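Local structure of chitinase A (Pteris ryukyuensis, 5YLG) at residues D11-I16 with A32-N37. The protein probably hydrolyses chitin as a family 18 glycosidase, and this piece of it is its LysM domain, a small sugar-binding module. Residues are numbered along the deposited sequence; the frame is centred on the assembly and turned at random.
Sequences DTCYAI and AGIDCN. With ZN (zinc ion), chain F; EDO (1,2-ethanediol), chain G.
C13 and C36 meet through a disulfide, their SG atoms 2.2 Å apart and the S-S torsion close to a right angle (chi3 -97°). Both CB atoms already face the opposite segment, and in each cysteine the sulfur stands across the CA-CB bond from the carbonyl carbon, which swings it into the gap; the finished bridge spans CA atoms of C13 and C36 5.9 Å apart. The tight side is apolar: C13 is buried against L24 and F27 of helix 24-29, and CD1 of I34 approaches C13 SG at 4.3 Å. On the more exposed side the backbones meet through a water rather than directly: it accepts from C13 N (2.8 Å) and donates to C36 O (2.7 Å), while T12 OG1 caps the helix start by accepting from A15 N. In the loop, the side chains of D35 and N37 leave the backbone away from 11-16, and D35 OD2, at 2.1 Å, and N37 OD1 bind a zinc ion. An Asx turn brings N37 N over the D35 carboxylate, 51° out of its plane, to bond OD1. This worked example illustrates how a disulfide can tie the first helix of a LysM domain to the loop between its second helix and last strand.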
loop_
_atom_site.group_PDB
_atom_site.type_symbol
_atom_site.label_atom_id
_atom_site.label_comp_id
_atom_site.label_asym_id
_atom_site.label_seq_id
_atom_site.Cartn_x
_atom_site.Cartn_y
_atom_site.Cartn_z
ATOM N N ASP A 11 -1.199 -9.100 3.071
ATOM C CA ASP A 11 -0.690 -7.759 3.164
ATOM C C ASP A 11 -1.802 -6.772 3.601
ATOM O O ASP A 11 -2.972 -6.867 3.253
ATOM C CB ASP A 11 -0.171 -7.284 1.765
ATOM C CG ASP A 11 1.197 -7.794 1.420
ATOM O OD1 ASP A 11 1.966 -8.258 2.336
ATOM O OD2 ASP A 11 1.550 -7.686 0.232
ATOM N N THR A 12 -1.347 -5.777 4.307
ATOM C CA THR A 12 -2.268 -4.644 4.667
ATOM C C THR A 12 -1.520 -3.354 4.306
ATOM O O THR A 12 -0.285 -3.271 4.275
ATOM C CB THR A 12 -2.654 -4.575 6.125
ATOM O OG1 THR A 12 -1.497 -4.356 6.920
ATOM C CG2 THR A 12 -3.282 -5.891 6.571
ATOM N N CYS A 13 -2.281 -2.265 4.103
ATOM C CA CYS A 13 -1.633 -0.971 3.903
ATOM C C CYS A 13 -0.846 -0.527 5.070
ATOM O O CYS A 13 0.244 0.033 4.910
ATOM C CB CYS A 13 -2.730 0.082 3.598
ATOM S SG CYS A 13 -3.684 -0.190 2.104
ATOM N N TYR A 14 -1.328 -0.768 6.308
ATOM C CA TYR A 14 -0.577 -0.427 7.492
ATOM C C TYR A 14 0.768 -1.173 7.522
ATOM O O TYR A 14 1.804 -0.570 7.745
ATOM C CB TYR A 14 -1.342 -0.805 8.764
ATOM C CG TYR A 14 -0.630 -0.588 9.995
ATOM C CD1 TYR A 14 -0.284 0.665 10.446
ATOM C CD2 TYR A 14 -0.224 -1.688 10.728
ATOM C CE1 TYR A 14 0.388 0.843 11.642
ATOM C CE2 TYR A 14 0.450 -1.514 11.927
ATOM C CZ TYR A 14 0.733 -0.259 12.355
ATOM O OH TYR A 14 1.414 -0.070 13.529
ATOM N N ALA A 15 0.717 -2.479 7.251
ATOM C CA ALA A 15 1.955 -3.226 7.383
ATOM C C ALA A 15 2.942 -2.909 6.324
ATOM O O ALA A 15 4.173 -2.797 6.562
ATOM C CB ALA A 15 1.636 -4.709 7.369
ATOM N N ILE A 16 2.510 -2.613 5.086
ATOM C CA ILE A 16 3.370 -2.138 4.017
ATOM C C ILE A 16 4.036 -0.831 4.423
ATOM O O ILE A 16 5.271 -0.612 4.240
ATOM C CB ILE A 16 2.573 -1.928 2.731
ATOM C CG1 ILE A 16 2.170 -3.309 2.134
ATOM C CG2 ILE A 16 3.301 -1.104 1.733
ATOM C CD1 ILE A 16 1.100 -3.232 1.102
ATOM N N ALA A 32 -4.141 7.303 -4.771
ATOM C CA ALA A 32 -5.418 7.702 -5.359
ATOM C C ALA A 32 -6.677 7.002 -4.811
ATOM O O ALA A 32 -7.407 6.226 -5.495
ATOM C CB ALA A 32 -5.274 7.636 -6.904
ATOM N N GLY A 33 -7.020 7.275 -3.532
ATOM C CA GLY A 33 -8.260 6.734 -2.942
ATOM C C GLY A 33 -8.338 5.216 -2.786
ATOM O O GLY A 33 -9.437 4.627 -2.695
ATOM N N ILE A 34 -7.158 4.571 -2.769
ATOM C CA ILE A 34 -7.032 3.097 -2.557
ATOM C C ILE A 34 -7.998 2.651 -1.503
ATOM O O ILE A 34 -8.155 3.382 -0.476
ATOM C CB ILE A 34 -5.528 2.785 -2.141
ATOM C CG1 ILE A 34 -5.318 1.283 -2.056
ATOM C CG2 ILE A 34 -5.100 3.535 -0.871
ATOM C CD1 ILE A 34 -3.831 0.844 -2.050
ATOM N N ASP A 35 -8.594 1.451 -1.651
ATOM C CA ASP A 35 -9.449 0.929 -0.633
ATOM C C ASP A 35 -8.656 -0.059 0.174
ATOM O O ASP A 35 -8.538 -1.253 -0.214
ATOM C CB ASP A 35 -10.709 0.322 -1.176
ATOM C CG ASP A 35 -11.621 0.103 -0.129
ATOM O OD1 ASP A 35 -11.224 0.303 1.049
ATOM O OD2 ASP A 35 -12.713 -0.428 -0.415
ATOM N N CYS A 36 -8.068 0.385 1.278
ATOM C CA CYS A 36 -7.257 -0.496 2.089
ATOM C C CYS A 36 -8.015 -1.560 2.782
ATOM O O CYS A 36 -7.452 -2.578 3.204
ATOM C CB CYS A 36 -6.527 0.352 3.097
ATOM S SG CYS A 36 -5.203 1.341 2.388
ATOM N N ASN A 37 -9.356 -1.530 2.827
ATOM C CA ASN A 37 -10.066 -2.682 3.402
ATOM C C ASN A 37 -10.489 -3.686 2.370
ATOM O O ASN A 37 -11.220 -4.647 2.634
ATOM C CB ASN A 37 -11.230 -2.306 4.340
ATOM C CG ASN A 37 -12.396 -1.709 3.636
ATOM O OD1 ASN A 37 -12.624 -1.692 2.396
ATOM N ND2 ASN A 37 -13.315 -1.231 4.482
HETATM ZN ZN ZN F . -13.772 -0.730 1.328
HETATM C C1 EDO G . -4.638 -9.053 1.000
HETATM O O1 EDO G . -4.589 -8.848 2.466
HETATM C C2 EDO G . -5.370 -10.332 0.615
HETATM O O2 EDO G . -4.805 -11.348 1.388
HETATM O O HOH W 1 -5.039 -2.877 4.454
#